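Local coordinates for mucus binding protein (Lactobacillus reuteri, PDB 3I57) that probably binds mucus components at the bacterial cell surface and, through the repeat described here, also binds immunoglobulins, at residues K40-D44 and G45-F49. Numbering follows the deposited sequence.
Sequences KFEGD and GYELF
Phe41 and Tyr46 meet where helix 35-43 gives way to strand 46-51, and backbone hydrogen bonds make the turn between them. Tyr46 N donates to Phe41 O at 3.1 Å, and Gly45 N to Glu42 O, also at 3.1 Å. Gly45 N comes in well over the face of the Glu42 carbonyl, 68° out of its plane. Phe41 O is gripped twice, since Asp44 N reaches it at 2.9 Å from the face of the carbonyl plane opposite Tyr46 N.

These nested bonds form a Schellman motif, with Gly45 at the C' position and a positive phi. In the N-terminal, mucin-binding-type half of this beta-grasp repeat, it turns the chain from the helix directly into a strand that pairs antiparallel with strand 67-80.

Among the side chains, Glu42 supplies the polar link. Extended beyond CG, it passes the Tyr46 carbonyl and brings OE2 to Leu48 N at 2.9 Å. The bond is nearly straight (173° at the hydrogen) and uses the anti lone pair of OE2, tying the last turn of the helix to the strand two residues beyond Tyr46. Glu42 CA adds a CA-H...O contact to Tyr46 O at 3.3 Å. Lys40, in the last turn of the helix, reaches Asp44 just beyond its end: NZ forms a salt bridge with OD2, approaching on the syn side, while Lys40 CD lies over the centre of one face of the Phe41 ring.

Apolar contact is slighter: Phe41 CB lies 4.0 Å from Tyr46 CD2. The Phe41 carbonyl oxygen also sits at the edge of the tyrosine ring, in its plane. With CG anti to its carbonyl carbon (chi1 -71°), the Tyr46 ring lies where its OH bonds Asp10 and the ring meets His75. The buried Phe41 ring packs against Tyr8 and Phe73.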
ATOM      1  N   LYS A  40     -13.545   3.573  20.745  1.00  8.24           N
ATOM      2  CA  LYS A  40     -12.132   3.899  20.826  1.00  8.98           C
ATOM      3  C   LYS A  40     -11.317   3.178  19.748  1.00  8.80           C
ATOM      4  O   LYS A  40     -10.580   3.811  18.975  1.00  8.73           O
ATOM      5  CB  LYS A  40     -11.591   3.610  22.226  1.00  9.49           C
ATOM      6  CG  LYS A  40     -10.098   3.963  22.454  1.00 11.63           C
ATOM      7  CD  LYS A  40      -9.173   2.861  21.932  1.00 15.87           C
ATOM      8  CE  LYS A  40      -7.681   3.183  22.204  1.00 19.88           C
ATOM      9  NZ  LYS A  40      -7.307   4.516  21.633  1.00 22.51           N
ATOM     10  N   PHE A  41     -11.452   1.861  19.673  1.00  8.23           N
ATOM     11  CA  PHE A  41     -10.684   1.133  18.668  1.00  8.81           C
ATOM     12  C   PHE A  41     -11.105   1.456  17.223  1.00  8.78           C
ATOM     13  O   PHE A  41     -10.253   1.552  16.330  1.00  8.37           O
ATOM     14  CB  PHE A  41     -10.635  -0.366  18.989  1.00  8.60           C
ATOM     15  CG  PHE A  41      -9.829  -0.652  20.229  1.00  9.71           C
ATOM     16  CD1 PHE A  41      -8.453  -0.435  20.223  1.00 10.23           C
ATOM     17  CD2 PHE A  41     -10.432  -1.051  21.398  1.00  8.01           C
ATOM     18  CE1 PHE A  41      -7.705  -0.648  21.356  1.00 11.51           C
ATOM     19  CE2 PHE A  41      -9.681  -1.245  22.556  1.00  9.47           C
ATOM     20  CZ  PHE A  41      -8.327  -1.064  22.529  1.00  7.68           C
ATOM     21  N   GLU A  42     -12.400   1.693  16.996  1.00  9.86           N
ATOM     22  CA  GLU A  42     -12.829   2.095  15.650  1.00 10.53           C
ATOM     23  C   GLU A  42     -12.215   3.466  15.294  1.00 10.98           C
ATOM     24  O   GLU A  42     -11.876   3.716  14.151  1.00 10.06           O
ATOM     25  CB  GLU A  42     -14.360   1.978  15.491  1.00 11.65           C
ATOM     26  CG  GLU A  42     -14.833   0.479  15.537  1.00 13.99           C
ATOM     27  CD  GLU A  42     -16.266   0.233  15.011  1.00 20.22           C
ATOM     28  OE1 GLU A  42     -17.116   1.097  15.262  1.00 15.82           O
ATOM     29  OE2 GLU A  42     -16.552  -0.832  14.363  1.00 21.01           O
ATOM     30  N   GLY A  43     -11.971   4.293  16.302  1.00 10.73           N
ATOM     31  CA  GLY A  43     -11.265   5.553  16.104  1.00 11.04           C
ATOM     32  C   GLY A  43      -9.798   5.380  15.757  1.00 11.39           C
ATOM     33  O   GLY A  43      -9.163   6.318  15.272  1.00 12.31           O
ATOM     34  N   ASP A  44      -9.232   4.203  16.024  1.00 10.49           N
ATOM     35  CA  ASP A  44      -7.859   3.910  15.645  1.00 10.06           C
ATOM     36  C   ASP A  44      -7.821   3.076  14.356  1.00  9.56           C
ATOM     37  O   ASP A  44      -6.809   2.489  14.042  1.00  9.84           O
ATOM     38  CB  ASP A  44      -7.107   3.159  16.747  1.00 10.72           C
ATOM     39  CG  ASP A  44      -6.951   3.988  18.035  1.00 13.25           C
ATOM     40  OD1 ASP A  44      -7.072   5.205  17.956  1.00 13.88           O
ATOM     41  OD2 ASP A  44      -6.689   3.413  19.099  1.00 17.65           O
ATOM     42  N   GLY A  45      -8.926   2.998  13.638  1.00  9.09           N
ATOM     43  CA  GLY A  45      -8.910   2.297  12.352  1.00  8.50           C
ATOM     44  C   GLY A  45      -9.531   0.930  12.319  1.00  8.22           C
ATOM     45  O   GLY A  45      -9.706   0.345  11.244  1.00  7.56           O
ATOM     46  N   TYR A  46      -9.846   0.388  13.486  1.00  6.42           N
ATOM     47  CA  TYR A  46     -10.419  -0.953  13.539  1.00  6.72           C
ATOM     48  C   TYR A  46     -11.866  -0.966  13.115  1.00  6.97           C
ATOM     49  O   TYR A  46     -12.524   0.069  13.059  1.00  7.67           O
ATOM     50  CB  TYR A  46     -10.294  -1.532  14.962  1.00  6.53           C
ATOM     51  CG  TYR A  46      -8.876  -1.884  15.299  1.00  8.89           C
ATOM     52  CD1 TYR A  46      -8.350  -3.101  14.881  1.00  7.66           C
ATOM     53  CD2 TYR A  46      -8.045  -0.996  15.984  1.00  9.41           C
ATOM     54  CE1 TYR A  46      -7.055  -3.449  15.150  1.00  8.80           C
ATOM     55  CE2 TYR A  46      -6.721  -1.347  16.268  1.00  8.95           C
ATOM     56  CZ  TYR A  46      -6.257  -2.592  15.852  1.00  8.92           C
ATOM     57  OH  TYR A  46      -4.973  -2.986  16.109  1.00 11.75           O
ATOM     58  N   GLU A  47     -12.364  -2.167  12.835  1.00  8.18           N
ATOM     59  CA  GLU A  47     -13.767  -2.384  12.532  1.00  8.44           C
ATOM     60  C   GLU A  47     -14.177  -3.555  13.384  1.00  7.61           C
ATOM     61  O   GLU A  47     -13.514  -4.586  13.356  1.00  7.44           O
ATOM     62  CB  GLU A  47     -13.895  -2.772  11.058  1.00  9.11           C
ATOM     63  CG  GLU A  47     -15.292  -2.874  10.577  1.00 14.67           C
ATOM     64  CD  GLU A  47     -15.341  -2.684   9.079  1.00 20.52           C
ATOM     65  OE1 GLU A  47     -16.410  -2.252   8.602  1.00 23.97           O
ATOM     66  OE2 GLU A  47     -14.297  -2.935   8.407  1.00 15.98           O
ATOM     67  N   LEU A  48     -15.273  -3.415  14.124  1.00  7.31           N
ATOM     68  CA  LEU A  48     -15.783  -4.529  14.914  1.00  7.69           C
ATOM     69  C   LEU A  48     -16.091  -5.754  14.053  1.00  8.28           C
ATOM     70  O   LEU A  48     -16.813  -5.655  13.041  1.00  7.67           O
ATOM     71  CB  LEU A  48     -17.028  -4.109  15.697  1.00  8.44           C
ATOM     72  CG  LEU A  48     -17.664  -5.193  16.587  1.00  8.81           C
ATOM     73  CD1 LEU A  48     -16.748  -5.637  17.741  1.00  8.35           C
ATOM     74  CD2 LEU A  48     -18.993  -4.726  17.127  1.00 11.84           C
ATOM     75  N   PHE A  49     -15.550  -6.908  14.455  1.00  7.92           N
ATOM     76  CA  PHE A  49     -15.861  -8.184  13.800  1.00 10.16           C
ATOM     77  C   PHE A  49     -16.841  -9.009  14.629  1.00 10.56           C
ATOM     78  O   PHE A  49     -17.882  -9.476  14.137  1.00 11.82           O
ATOM     79  CB  PHE A  49     -14.548  -8.953  13.560  1.00 10.24           C
ATOM     80  CG  PHE A  49     -14.740 -10.332  12.987  1.00 13.22           C
ATOM     81  CD1 PHE A  49     -15.180 -10.493  11.687  1.00 14.90           C
ATOM     82  CD2 PHE A  49     -14.465 -11.463  13.749  1.00 16.20           C
ATOM     83  CE1 PHE A  49     -15.352 -11.773  11.151  1.00 14.44           C
ATOM     84  CE2 PHE A  49     -14.633 -12.745  13.213  1.00 16.27           C
ATOM     85  CZ  PHE A  49     -15.082 -12.880  11.895  1.00 16.30           C
TER